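Local structure of Mll8374 protein (Mesorhizobium loti, 3B5E) at residues D15-Y20 with T99-K104; C32-H37 with H106-D111; G71-E76 with T81-K86; L141-P146 with I195-D200; T161-G166 with P177-L182. The protein probably acts as a carboxylesterase, hydrolysing ester bonds with a serine nucleophile in an alpha/beta-hydrolase fold. All coordinates share one frame; numbering follows the deposited sequence. Where two conformers were deposited one is given.

Contact 1. Residues D15-Y20 with T99-K104; sequences DLAFPY and TNEAAK
The carboxylate of E101, in one of its two deposited conformers, lies against L16 with one face: methyl CD2 of L16 stands over that face, 3.9 Å from CD of E101. The oxygen OE1 of the same group reaches on past the leucine to the backbone of the next residue, where it accepts a weak bond from A17 N at 3.4 Å, nearly straight at 163°. It also meets the methylene, with L16 CB 3.6 Å from E101 OE1. The side chains of L16 and E101 run antiparallel as they pass. In E101 the atom CG sits opposite the carbonyl carbon (chi1 -67°) and the chain runs extended, which carries the acid out from the helix to the loop. The second branch of L16 turns to the helix backbone instead, CD1 lying 3.9 Å from A102 N and 4.3 Å from A102 CB. Beyond this patch, ring pairs continue the contact with the helix: F18 meets F95 edge-to-face, and Y20 does the same with F98. D15 adds a salt bridge to R105. The whole illustrates how an alpha/beta hydrolase anchors an N-terminal loop, just ahead of its antiparallel edge strand 20-23, on a helix (85-106) flanking the central sheet.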
# COMPACT_ATOMS: atom_id res chain seq x y z
N ASP A 15 -11.92 -5.94 -15.90
CA ASP A 15 -11.76 -5.17 -17.13
C ASP A 15 -10.85 -3.95 -17.05
O ASP A 15 -10.62 -3.30 -18.07
CB ASP A 15 -13.11 -4.76 -17.70
CG ASP A 15 -13.99 -4.11 -16.69
OD1 ASP A 15 -13.63 -4.14 -15.49
OD2 ASP A 15 -15.06 -3.63 -17.09
N LEU A 16 -10.31 -3.64 -15.86
CA LEU A 16 -9.27 -2.61 -15.75
C LEU A 16 -7.89 -3.29 -15.71
O LEU A 16 -7.80 -4.50 -15.78
CB LEU A 16 -9.54 -1.70 -14.53
CG LEU A 16 -10.87 -0.95 -14.52
CD1 LEU A 16 -10.99 0.02 -13.32
CD2 LEU A 16 -11.06 -0.22 -15.84
N ALA A 17 -6.83 -2.50 -15.59
CA ALA A 17 -5.46 -3.03 -15.72
C ALA A 17 -5.10 -4.05 -14.63
O ALA A 17 -4.31 -4.94 -14.88
CB ALA A 17 -4.45 -1.88 -15.73
N PHE A 18 -5.67 -3.89 -13.44
CA PHE A 18 -5.46 -4.79 -12.31
C PHE A 18 -6.79 -5.39 -11.89
O PHE A 18 -7.78 -4.67 -11.86
CB PHE A 18 -4.85 -4.04 -11.09
CG PHE A 18 -3.42 -3.66 -11.28
CD1 PHE A 18 -3.06 -2.67 -12.20
CD2 PHE A 18 -2.41 -4.31 -10.59
CE1 PHE A 18 -1.72 -2.34 -12.39
CE2 PHE A 18 -1.09 -3.97 -10.76
CZ PHE A 18 -0.75 -3.01 -11.68
N PRO A 19 -6.83 -6.69 -11.58
CA PRO A 19 -8.09 -7.18 -11.01
C PRO A 19 -8.34 -6.58 -9.62
O PRO A 19 -7.39 -6.27 -8.91
CB PRO A 19 -7.89 -8.70 -10.93
CG PRO A 19 -6.65 -8.99 -11.66
CD PRO A 19 -5.82 -7.76 -11.65
N TYR A 20 -9.60 -6.37 -9.28
CA TYR A 20 -9.97 -5.79 -8.00
C TYR A 20 -11.38 -6.10 -7.59
O TYR A 20 -12.23 -6.40 -8.42
CB TYR A 20 -9.73 -4.26 -7.96
CG TYR A 20 -10.69 -3.48 -8.81
CD1 TYR A 20 -10.59 -3.49 -10.20
CD2 TYR A 20 -11.75 -2.79 -8.22
CE1 TYR A 20 -11.50 -2.78 -10.99
CE2 TYR A 20 -12.66 -2.10 -8.98
CZ TYR A 20 -12.55 -2.09 -10.36
OH TYR A 20 -13.50 -1.38 -11.07
N THR A 99 -5.25 3.53 -10.82
CA THR A 99 -5.86 4.31 -9.73
C THR A 99 -6.79 5.34 -10.32
O THR A 99 -7.91 5.50 -9.86
CB THR A 99 -4.85 5.03 -8.77
OG1 THR A 99 -4.14 6.09 -9.44
CG2 THR A 99 -3.88 4.06 -8.18
N ASN A 100 -6.33 6.01 -11.37
CA ASN A 100 -7.11 7.02 -12.03
C ASN A 100 -8.39 6.44 -12.70
O ASN A 100 -9.48 7.01 -12.55
CB ASN A 100 -6.19 7.84 -12.95
CG ASN A 100 -5.09 8.61 -12.13
OD1 ASN A 100 -5.32 9.04 -10.97
ND2 ASN A 100 -3.89 8.74 -12.72
N GLU A 101 -8.22 5.32 -13.41
CA GLU A 101 -9.33 4.56 -14.02
C GLU A 101 -10.36 4.21 -12.97
O GLU A 101 -11.53 4.51 -13.11
CB GLU A 101 -8.87 3.23 -14.62
CG GLU A 101 -7.95 3.24 -15.81
CD GLU A 101 -7.77 1.83 -16.39
OE1 GLU A 101 -7.26 0.89 -15.68
OE2 GLU A 101 -8.14 1.66 -17.57
N ALA A 102 -9.89 3.53 -11.92
CA ALA A 102 -10.76 3.08 -10.83
C ALA A 102 -11.46 4.26 -10.15
O ALA A 102 -12.66 4.20 -9.83
CB ALA A 102 -9.97 2.24 -9.80
N ALA A 103 -10.73 5.36 -9.93
CA ALA A 103 -11.35 6.55 -9.32
C ALA A 103 -12.46 7.17 -10.18
O ALA A 103 -13.55 7.54 -9.70
CB ALA A 103 -10.26 7.59 -8.99
N LYS A 104 -12.20 7.26 -11.48
CA LYS A 104 -13.19 7.78 -12.42
C LYS A 104 -14.44 6.88 -12.47
O LYS A 104 -15.59 7.35 -12.44
CB LYS A 104 -12.60 7.90 -13.85
CG LYS A 104 -11.80 9.17 -14.12

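Contact 2. Residues C32-H37 with H106-D111; sequences CLFLLH and HGLNLD
F34 and L108 approach from opposite directions, ring against branched end, so that methyl CD1 of L108 comes to 3.8 Å from F34 CZ. The side chains of L110 and F34 cross at about a right angle, L110 CD2 lying 3.7 Å from F34 CE1. Both methyls meet the ring obliquely, and they share its outer end, CE1 and CZ. On the strand, C32 points to the same side two residues earlier. With SG opposite its backbone N (chi1 -178°), this conformer, one of two deposited, sets the sulfur 4.0 Å from L108 CD2. The strand 32-36 belongs to the parallel part of an alpha/beta-hydrolase sheet, and the loop 106-111 closes the crossover in which helix 85-106 leads from strand 58-62 to strand 113-118, passing strand 32-36 on the way. G107, the first residue past the helix, has a positive phi of 64°, after which the chain turns L108 back to the sheet. Further on, N109 OD1 accepts from D111 N at 3.1 Å, an Asx turn whose donor lies above the carbonyl plane, and the D111 carboxylate forms a salt bridge with R137. F34 is also stacked on F115, while L108 packs on V60 and A103 as well.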
# COMPACT_ATOMS: atom_id res chain seq x y z
N CYS A 32 -11.94 6.39 1.19
CA CYS A 32 -11.58 5.22 0.43
C CYS A 32 -10.25 4.68 0.96
O CYS A 32 -9.44 5.44 1.47
CB CYS A 32 -11.46 5.61 -1.03
SG CYS A 32 -11.09 4.26 -2.13
N LEU A 33 -10.07 3.36 0.87
CA LEU A 33 -8.78 2.72 1.07
C LEU A 33 -8.49 1.83 -0.14
O LEU A 33 -9.29 0.95 -0.49
CB LEU A 33 -8.75 1.83 2.32
CG LEU A 33 -8.52 2.40 3.72
CD1 LEU A 33 -9.53 3.47 4.05
CD2 LEU A 33 -8.61 1.27 4.75
N PHE A 34 -7.33 2.06 -0.75
CA PHE A 34 -6.73 1.12 -1.69
C PHE A 34 -5.87 0.15 -0.90
O PHE A 34 -5.05 0.59 -0.08
CB PHE A 34 -5.85 1.83 -2.72
CG PHE A 34 -6.60 2.56 -3.78
CD1 PHE A 34 -7.19 3.78 -3.52
CD2 PHE A 34 -6.68 2.04 -5.06
CE1 PHE A 34 -7.88 4.48 -4.53
CE2 PHE A 34 -7.36 2.73 -6.06
CZ PHE A 34 -7.94 3.95 -5.80
N LEU A 35 -6.11 -1.14 -1.08
CA LEU A 35 -5.45 -2.21 -0.36
C LEU A 35 -4.55 -2.99 -1.31
O LEU A 35 -5.00 -3.43 -2.37
CB LEU A 35 -6.47 -3.15 0.28
CG LEU A 35 -7.63 -2.56 1.06
CD1 LEU A 35 -8.50 -3.75 1.57
CD2 LEU A 35 -7.16 -1.73 2.20
N LEU A 36 -3.26 -3.14 -0.92
CA LEU A 36 -2.28 -3.91 -1.69
C LEU A 36 -1.64 -4.97 -0.81
O LEU A 36 -0.79 -4.67 0.05
CB LEU A 36 -1.21 -3.01 -2.30
CG LEU A 36 -1.63 -1.97 -3.35
CD1 LEU A 36 -2.21 -0.69 -2.67
CD2 LEU A 36 -0.53 -1.60 -4.36
N HIS A 37 -2.03 -6.20 -1.07
CA HIS A 37 -1.64 -7.40 -0.35
C HIS A 37 -0.14 -7.74 -0.38
O HIS A 37 0.60 -7.29 -1.24
CB HIS A 37 -2.48 -8.58 -0.90
CG HIS A 37 -2.22 -8.91 -2.34
ND1 HIS A 37 -1.09 -9.59 -2.75
CD2 HIS A 37 -2.91 -8.61 -3.47
CE1 HIS A 37 -1.10 -9.69 -4.07
NE2 HIS A 37 -2.20 -9.12 -4.54
N HIS A 106 -15.69 4.74 -10.27
CA HIS A 106 -16.46 4.58 -9.04
C HIS A 106 -16.64 5.88 -8.25
O HIS A 106 -17.16 5.88 -7.13
CB HIS A 106 -15.82 3.50 -8.20
CG HIS A 106 -15.72 2.17 -8.89
ND1 HIS A 106 -16.83 1.41 -9.22
CD2 HIS A 106 -14.64 1.47 -9.32
CE1 HIS A 106 -16.43 0.29 -9.80
NE2 HIS A 106 -15.11 0.31 -9.88
N GLY A 107 -16.23 7.00 -8.82
CA GLY A 107 -16.34 8.30 -8.16
C GLY A 107 -15.49 8.40 -6.90
O GLY A 107 -15.91 9.01 -5.91
N LEU A 108 -14.30 7.80 -6.91
CA LEU A 108 -13.45 7.82 -5.73
C LEU A 108 -12.80 9.19 -5.59
O LEU A 108 -12.34 9.76 -6.57
CB LEU A 108 -12.38 6.74 -5.79
CG LEU A 108 -12.85 5.30 -6.00
CD1 LEU A 108 -11.70 4.33 -6.10
CD2 LEU A 108 -13.88 4.87 -4.91
N ASN A 109 -12.80 9.71 -4.38
CA ASN A 109 -12.16 10.99 -4.11
C ASN A 109 -10.75 10.75 -3.65
O ASN A 109 -10.54 10.31 -2.51
CB ASN A 109 -12.93 11.75 -3.02
CG ASN A 109 -12.54 13.21 -2.95
OD1 ASN A 109 -11.48 13.62 -3.46
ND2 ASN A 109 -13.40 14.02 -2.32
N LEU A 110 -9.77 10.97 -4.52
CA LEU A 110 -8.38 10.69 -4.16
C LEU A 110 -7.85 11.70 -3.12
O LEU A 110 -6.85 11.44 -2.47
CB LEU A 110 -7.48 10.56 -5.41
CG LEU A 110 -7.74 9.37 -6.36
CD1 LEU A 110 -6.66 9.29 -7.42
CD2 LEU A 110 -7.82 8.06 -5.64
N ASP A 111 -8.56 12.81 -2.90
CA ASP A 111 -8.30 13.70 -1.76
C ASP A 111 -8.83 13.15 -0.45
O ASP A 111 -8.74 13.81 0.59
CB ASP A 111 -8.90 15.09 -2.00
CG ASP A 111 -8.16 15.87 -3.06
OD1 ASP A 111 -6.93 15.66 -3.18
OD2 ASP A 111 -8.81 16.67 -3.76

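Contact 3. Residues G71-E76 with T81-K86; sequences GFRWFE and TRFEQK. With EDO (1,2-ethanediol), chain N; SO4 (sulfate ion), chain C.
F75 and F83 form an aromatic contact at the base of a small beta hairpin, 77-79/82-83, between strand 71-73 and helix 85-106. The edge of F75 is directed at the face of F83 in an offset edge-to-face pair, ring centroids 5.5 Å apart and planes at 87°, with F75 CE1 3.7 Å from F83 CG. One backbone bond joins the segments, E84 N to E76 O at 3.0 Å, with E84 at the N-cap position of the helix. The side chains of E76 and E84 lie alongside, pointing the same way, like charges nearby; E76 CB to E84 OE1, 3.2 Å, rests on one of two E84 conformers. Within 71-76, R73 NE (2.8 Å) and NH2 (3.1 Å) both grip F75 O in the guanidinium plane. R73 NH1 (2.9 Å to O2) and NH2 (3.3 Å to O1) also bind a sulfate ion, probably from the crystallisation liquor. The hairpin lies between strand 58-62 and helix 85-106 and probably borders the active-site cleft of an alpha/beta hydrolase.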
# COMPACT_ATOMS: atom_id res chain seq x y z
N GLY A 71 -1.04 -17.41 -5.06
CA GLY A 71 -1.41 -16.00 -5.00
C GLY A 71 -0.65 -15.20 -6.02
O GLY A 71 -0.43 -15.66 -7.13
N PHE A 72 -0.30 -13.98 -5.63
CA PHE A 72 0.16 -12.95 -6.54
C PHE A 72 1.19 -12.05 -5.85
O PHE A 72 1.34 -12.04 -4.60
CB PHE A 72 -1.05 -12.14 -7.09
CG PHE A 72 -2.08 -13.03 -7.74
CD1 PHE A 72 -1.96 -13.39 -9.07
CD2 PHE A 72 -3.13 -13.59 -6.99
CE1 PHE A 72 -2.86 -14.28 -9.65
CE2 PHE A 72 -4.04 -14.47 -7.56
CZ PHE A 72 -3.89 -14.81 -8.89
N ARG A 73 1.90 -11.30 -6.67
CA ARG A 73 2.82 -10.28 -6.22
C ARG A 73 2.78 -9.10 -7.17
O ARG A 73 2.23 -9.20 -8.26
CB ARG A 73 4.24 -10.84 -6.08
CG ARG A 73 4.84 -11.50 -7.36
CD ARG A 73 6.25 -12.04 -7.11
NE ARG A 73 7.09 -10.97 -6.59
CZ ARG A 73 7.53 -10.84 -5.35
NH1 ARG A 73 7.34 -11.79 -4.45
NH2 ARG A 73 8.24 -9.76 -5.03
N TRP A 74 3.39 -8.00 -6.73
CA TRP A 74 3.26 -6.69 -7.37
C TRP A 74 4.37 -6.38 -8.38
O TRP A 74 4.18 -5.59 -9.28
CB TRP A 74 3.19 -5.62 -6.27
CG TRP A 74 1.89 -5.78 -5.50
CD1 TRP A 74 1.71 -6.39 -4.30
CD2 TRP A 74 0.59 -5.35 -5.93
NE1 TRP A 74 0.39 -6.40 -3.96
CE2 TRP A 74 -0.33 -5.77 -4.94
CE3 TRP A 74 0.10 -4.69 -7.06
CZ2 TRP A 74 -1.67 -5.50 -5.03
CZ3 TRP A 74 -1.22 -4.44 -7.15
CH2 TRP A 74 -2.10 -4.85 -6.15
N PHE A 75 5.53 -6.98 -8.19
CA PHE A 75 6.65 -6.84 -9.12
C PHE A 75 7.64 -7.97 -8.90
O PHE A 75 7.67 -8.57 -7.84
CB PHE A 75 7.32 -5.44 -9.03
CG PHE A 75 7.60 -4.98 -7.63
CD1 PHE A 75 8.71 -5.46 -6.91
CD2 PHE A 75 6.79 -4.02 -7.02
CE1 PHE A 75 8.99 -5.00 -5.64
CE2 PHE A 75 7.03 -3.60 -5.73
CZ PHE A 75 8.15 -4.09 -5.02
N GLU A 76 8.47 -8.24 -9.89
CA GLU A 76 9.33 -9.40 -9.86
C GLU A 76 10.44 -9.25 -8.83
O GLU A 76 10.98 -8.16 -8.61
CB GLU A 76 9.94 -9.65 -11.24
CG GLU A 76 8.91 -9.88 -12.33
CD GLU A 76 8.28 -11.28 -12.35
OE1 GLU A 76 8.54 -12.10 -11.43
OE2 GLU A 76 7.50 -11.56 -13.31
N THR A 81 15.14 -9.42 -0.77
CA THR A 81 15.60 -8.04 -0.65
C THR A 81 16.00 -7.35 -1.96
O THR A 81 16.23 -6.15 -1.96
CB THR A 81 16.75 -7.86 0.39
OG1 THR A 81 17.99 -8.28 -0.19
CG2 THR A 81 16.46 -8.62 1.68
N ARG A 82 16.03 -8.08 -3.08
CA ARG A 82 16.43 -7.52 -4.37
C ARG A 82 15.40 -7.74 -5.47
O ARG A 82 15.07 -8.87 -5.79
CB ARG A 82 17.76 -8.08 -4.83
CG ARG A 82 18.92 -7.58 -3.98
CD ARG A 82 20.25 -7.71 -4.68
NE ARG A 82 20.47 -6.88 -5.88
CZ ARG A 82 20.56 -7.33 -7.14
NH1 ARG A 82 20.40 -8.63 -7.43
NH2 ARG A 82 20.81 -6.48 -8.13
N PHE A 83 14.98 -6.65 -6.09
CA PHE A 83 13.83 -6.68 -6.97
C PHE A 83 14.19 -6.17 -8.34
O PHE A 83 15.12 -5.36 -8.49
CB PHE A 83 12.68 -5.90 -6.34
CG PHE A 83 12.35 -6.39 -4.97
CD1 PHE A 83 11.58 -7.52 -4.82
CD2 PHE A 83 12.89 -5.79 -3.85
CE1 PHE A 83 11.31 -8.03 -3.58
CE2 PHE A 83 12.65 -6.30 -2.60
CZ PHE A 83 11.83 -7.41 -2.46
N GLU A 84 13.47 -6.66 -9.35
CA GLU A 84 13.73 -6.28 -10.73
C GLU A 84 13.24 -4.86 -10.95
O GLU A 84 12.05 -4.58 -10.84
CB GLU A 84 13.06 -7.25 -11.71
CG GLU A 84 13.60 -8.66 -11.60
CD GLU A 84 13.04 -9.62 -12.62
OE1 GLU A 84 12.22 -9.19 -13.46
OE2 GLU A 84 13.42 -10.81 -12.59
N GLN A 85 14.17 -3.96 -11.26
CA GLN A 85 13.88 -2.55 -11.28
C GLN A 85 12.94 -2.21 -12.43
O GLN A 85 12.01 -1.44 -12.24
CB GLN A 85 15.17 -1.75 -11.31
CG GLN A 85 16.06 -2.00 -10.13
CD GLN A 85 15.48 -1.49 -8.84
OE1 GLN A 85 15.24 -0.30 -8.71
NE2 GLN A 85 15.27 -2.37 -7.89
N LYS A 86 13.15 -2.84 -13.59
CA LYS A 86 12.27 -2.68 -14.75
C LYS A 86 10.81 -3.10 -14.43
O LYS A 86 9.85 -2.48 -14.88
CB LYS A 86 12.86 -3.46 -15.94
CG LYS A 86 12.13 -3.29 -17.24
C1 EDO N . 16.63 -5.03 -14.06
O1 EDO N . 15.52 -4.19 -14.33
C2 EDO N . 17.38 -4.45 -12.88
O2 EDO N . 16.87 -5.08 -11.71
S SO4 C . 8.68 -10.10 -1.09
O1 SO4 C . 8.47 -8.90 -1.86
O2 SO4 C . 8.04 -11.28 -1.65
O3 SO4 C . 8.06 -9.98 0.17
O4 SO4 C . 10.10 -10.39 -1.02

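Contact 4. Residues L141-P146 with I195-D200; sequences LLRPMP and IPSGHD. With EDO (1,2-ethanediol), chain F; EDO (1,2-ethanediol), chain I.
I195 ends the last strand of the sheet with its CD1 methyl 3.7 Å from R143 NH2, and the loop that follows is the one that, in alpha/beta hydrolases, carries the histidine of the catalytic triad. S197 adds its methylene, CB lying 3.7 Å from R143 NH2. G198 accepts the straighter of the two bonds across the contact: its carbonyl O takes R143 NE at 2.8 Å and 163°, in the carbonyl plane. R143, bent at chi2 (-67°), leads its chain past H199 to get there, and the two side chains run in opposite directions with guanidinium and imidazole planes almost perpendicular. The imidazole approaches the base of the arginine obliquely, H199 CE1 being 3.6 Å from R143 CB. Its nitrogens are engaged outside the two segments, ND1 with D169 and NE2 with S119, a pattern consistent with a Ser-His-Asp triad. D200 then offers its backbone O to R143 NH2 at 2.9 Å, a weak, bent bond. R143 NH1 bonds D205 and I164 O, tying the histidine loop to the sheet and helix 203-214. A 1,2-ethanediol, probably from the crystallisation liquor, that also bonds S119 OG gives its O2 hydroxyl to R143 O at 2.7 Å.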
# COMPACT_ATOMS: atom_id res chain seq x y z
N LEU A 141 2.12 1.95 5.41
CA LEU A 141 3.07 0.99 4.90
C LEU A 141 3.40 -0.00 6.02
O LEU A 141 4.09 0.34 6.99
CB LEU A 141 4.37 1.69 4.44
CG LEU A 141 4.25 2.85 3.43
CD1 LEU A 141 5.61 3.41 3.09
CD2 LEU A 141 3.52 2.46 2.16
N LEU A 142 2.92 -1.23 5.88
CA LEU A 142 3.08 -2.25 6.92
C LEU A 142 4.23 -3.16 6.52
O LEU A 142 4.19 -3.78 5.46
CB LEU A 142 1.80 -3.04 7.10
CG LEU A 142 0.54 -2.23 7.41
CD1 LEU A 142 -0.65 -3.18 7.67
CD2 LEU A 142 0.77 -1.25 8.57
N ARG A 143 5.26 -3.21 7.37
CA ARG A 143 6.49 -3.99 7.14
C ARG A 143 7.17 -3.72 5.78
O ARG A 143 7.47 -4.65 5.04
CB ARG A 143 6.25 -5.48 7.32
CG ARG A 143 5.36 -5.86 8.48
CD ARG A 143 5.99 -5.55 9.84
NE ARG A 143 5.09 -6.08 10.85
CZ ARG A 143 3.99 -5.47 11.28
NH1 ARG A 143 3.69 -4.23 10.90
NH2 ARG A 143 3.20 -6.08 12.13
N PRO A 144 7.45 -2.43 5.45
CA PRO A 144 8.05 -2.06 4.19
C PRO A 144 9.59 -2.06 4.24
O PRO A 144 10.17 -2.21 5.29
CB PRO A 144 7.58 -0.62 4.01
CG PRO A 144 7.61 -0.11 5.46
CD PRO A 144 7.16 -1.24 6.28
N MSE A 145 10.20 -1.90 3.08
CA MSE A 145 11.64 -1.72 2.93
C MSE A 145 11.88 -0.90 1.67
O MSE A 145 11.01 -0.83 0.83
CB MSE A 145 12.37 -3.07 2.87
CG MSE A 145 12.13 -3.88 1.60
SE MSE A 145 13.25 -5.45 1.57
CE MSE A 145 15.00 -4.62 1.36
N PRO A 146 13.07 -0.27 1.54
CA PRO A 146 13.43 0.33 0.26
C PRO A 146 13.65 -0.75 -0.79
O PRO A 146 14.22 -1.80 -0.50
CB PRO A 146 14.76 1.08 0.57
CG PRO A 146 14.83 1.17 2.09
CD PRO A 146 14.12 -0.07 2.56
N ILE A 195 6.44 -2.11 16.66
CA ILE A 195 5.53 -2.82 17.56
C ILE A 195 6.18 -4.16 17.87
O ILE A 195 7.14 -4.54 17.20
CB ILE A 195 4.07 -2.93 16.99
CG1 ILE A 195 3.99 -3.68 15.64
CG2 ILE A 195 3.42 -1.53 16.87
CD1 ILE A 195 2.50 -4.12 15.22
N PRO A 196 5.75 -4.85 18.93
CA PRO A 196 6.40 -6.13 19.29
C PRO A 196 6.25 -7.28 18.28
O PRO A 196 6.98 -8.26 18.36
CB PRO A 196 5.77 -6.49 20.64
CG PRO A 196 5.24 -5.15 21.17
CD PRO A 196 4.79 -4.41 19.96
N SER A 197 5.32 -7.12 17.35
CA SER A 197 5.06 -8.12 16.31
C SER A 197 6.24 -8.44 15.42
O SER A 197 7.23 -7.68 15.33
CB SER A 197 3.87 -7.66 15.43
OG SER A 197 2.75 -7.57 16.26
N GLY A 198 6.17 -9.60 14.78
CA GLY A 198 7.08 -9.94 13.70
C GLY A 198 6.64 -9.40 12.36
O GLY A 198 6.08 -8.30 12.24
N HIS A 199 6.91 -10.18 11.31
CA HIS A 199 6.50 -9.79 9.96
C HIS A 199 4.98 -9.93 9.70
O HIS A 199 4.47 -9.30 8.79
CB HIS A 199 7.28 -10.59 8.92
CG HIS A 199 7.19 -10.01 7.56
ND1 HIS A 199 7.79 -8.82 7.22
CD2 HIS A 199 6.55 -10.44 6.44
CE1 HIS A 199 7.54 -8.55 5.95
NE2 HIS A 199 6.77 -9.51 5.47
N ASP A 200 4.28 -10.70 10.51
CA ASP A 200 2.85 -10.84 10.37
C ASP A 200 2.16 -9.57 10.86
O ASP A 200 2.66 -8.86 11.73
CB ASP A 200 2.29 -12.01 11.21
CG ASP A 200 2.55 -13.39 10.58
OD1 ASP A 200 3.11 -13.50 9.45
OD2 ASP A 200 2.16 -14.40 11.23
C1 EDO F . 5.79 -13.36 11.88
O1 EDO F . 5.17 -12.50 12.89
C2 EDO F . 7.27 -13.69 12.12
O2 EDO F . 8.16 -12.68 11.61
C1 EDO I . 9.63 -7.17 1.50
O1 EDO I . 8.36 -7.57 1.00
C2 EDO I . 9.48 -6.58 2.90
O2 EDO I . 9.07 -5.20 2.92

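Contact 5. Residues T161-G166 with P177-L182; sequences TLIIAG and PALVTL
Apolar contacts account for the whole interface between I163 and its partners L179 and V180. The isoleucine points toward the helix from the strand, and with CG1 set opposite the carbonyl carbon (chi1 -67°) and the chain continuing extended, its terminal methyl CD1 does all the touching. That one methyl meets L179 CD2 at 4.0 Å and V180 CG2 also at 4.0 Å, so two successive helix residues receive it, each side chain passing the isoleucine at a slant. P144 packs on both I163 and L179, and A192 of the next strand on both I163 and V180, widening the apolar layer.

No polar bond crosses between strand and helix; the strand's hydrogen bonds run to its neighbours 138-142 and 189-195. Within the helix, T181 N bonds P177 O at 3.0 Å. Together strand 160-166, helix 176-185 and strand 189-195 make a beta-alpha-beta unit of the sheet. With no hydrogen bond between strand and helix, the contact rests on the burial of hydrocarbon, an interaction that demands little directional precision.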
# COMPACT_ATOMS: atom_id res chain seq x y z
N THR A 161 2.82 9.73 5.61
CA THR A 161 3.12 8.32 5.52
C THR A 161 3.24 7.73 6.92
O THR A 161 3.94 8.29 7.78
CB THR A 161 4.43 8.10 4.77
OG1 THR A 161 4.46 8.94 3.61
CG2 THR A 161 4.56 6.64 4.36
N LEU A 162 2.52 6.64 7.16
CA LEU A 162 2.66 5.85 8.35
C LEU A 162 3.47 4.59 7.96
O LEU A 162 3.19 3.99 6.92
CB LEU A 162 1.28 5.46 8.91
CG LEU A 162 1.24 4.42 10.01
CD1 LEU A 162 1.77 4.95 11.37
CD2 LEU A 162 -0.19 3.90 10.12
N ILE A 163 4.45 4.22 8.79
CA ILE A 163 5.23 2.99 8.66
C ILE A 163 5.08 2.20 9.95
O ILE A 163 5.20 2.79 11.06
CB ILE A 163 6.74 3.29 8.38
CG1 ILE A 163 6.91 3.95 7.00
CG2 ILE A 163 7.59 2.02 8.56
CD1 ILE A 163 8.29 4.57 6.79
N ILE A 164 4.74 0.91 9.84
CA ILE A 164 4.75 0.05 11.02
C ILE A 164 5.69 -1.11 10.81
O ILE A 164 5.47 -1.96 9.93
CB ILE A 164 3.38 -0.49 11.35
CG1 ILE A 164 2.34 0.63 11.36
CG2 ILE A 164 3.44 -1.25 12.73
CD1 ILE A 164 0.97 0.17 11.86
N ALA A 165 6.78 -1.10 11.59
CA ALA A 165 7.82 -2.10 11.61
C ALA A 165 7.55 -3.08 12.71
O ALA A 165 7.02 -2.75 13.78
CB ALA A 165 9.20 -1.46 11.84
N GLY A 166 8.00 -4.31 12.50
CA GLY A 166 7.89 -5.30 13.55
C GLY A 166 9.21 -5.50 14.27
O GLY A 166 10.21 -5.80 13.66
N PRO A 177 14.86 2.00 9.18
CA PRO A 177 15.47 3.32 9.29
C PRO A 177 15.81 3.97 7.94
O PRO A 177 15.52 5.16 7.75
CB PRO A 177 16.70 3.05 10.16
CG PRO A 177 16.24 1.96 11.06
CD PRO A 177 15.45 1.06 10.15
N ALA A 178 16.35 3.18 6.99
CA ALA A 178 16.71 3.73 5.67
C ALA A 178 15.48 4.29 4.94
O ALA A 178 15.55 5.35 4.31
CB ALA A 178 17.43 2.65 4.83
N LEU A 179 14.34 3.61 5.07
CA LEU A 179 13.10 4.06 4.43
C LEU A 179 12.61 5.35 5.06
O LEU A 179 12.14 6.25 4.36
CB LEU A 179 12.01 2.99 4.51
CG LEU A 179 10.79 3.24 3.64
CD1 LEU A 179 11.13 3.40 2.11
CD2 LEU A 179 9.76 2.13 3.94
N VAL A 180 12.67 5.42 6.39
CA VAL A 180 12.29 6.66 7.12
C VAL A 180 13.12 7.86 6.68
O VAL A 180 12.58 8.93 6.43
CB VAL A 180 12.40 6.49 8.67
CG1 VAL A 180 12.23 7.86 9.37
CG2 VAL A 180 11.36 5.45 9.14
N THR A 181 14.42 7.65 6.59
CA THR A 181 15.36 8.67 6.14
C THR A 181 15.01 9.10 4.70
O THR A 181 14.90 10.31 4.39
CB THR A 181 16.82 8.14 6.25
OG1 THR A 181 17.16 8.04 7.63
CG2 THR A 181 17.83 9.11 5.54
N LEU A 182 14.82 8.12 3.84
CA LEU A 182 14.52 8.40 2.43
C LEU A 182 13.25 9.24 2.25
O LEU A 182 13.26 10.25 1.56
CB LEU A 182 14.37 7.08 1.67
CG LEU A 182 14.08 7.14 0.18
CD1 LEU A 182 15.28 7.67 -0.56
CD2 LEU A 182 13.65 5.75 -0.32

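Contacts 1 and 2, with centres about 10 Å apart, share one flank of the sheet and are joined where Y20 OH bonds H106 NE2 at 2.6 Å. Contacts 4 and 5, centres about 9 Å apart, lie across the chain's centre from that pair on neighbouring strands, linked by R143 N to I164 O at 2.9 Å. Contact 3 bridges the two groups: W74 NE1 bonds H37 O of contact 2 and its ring packs on F18 of contact 1, while F83 CE2 comes 4.3 Å from M145 SE of contact 4. The sulfate held by R73 in contact 3 and the side chain of H199 in contact 4 have nearest atoms about 5 Å apart, so both contacts flank the presumed catalytic pocket.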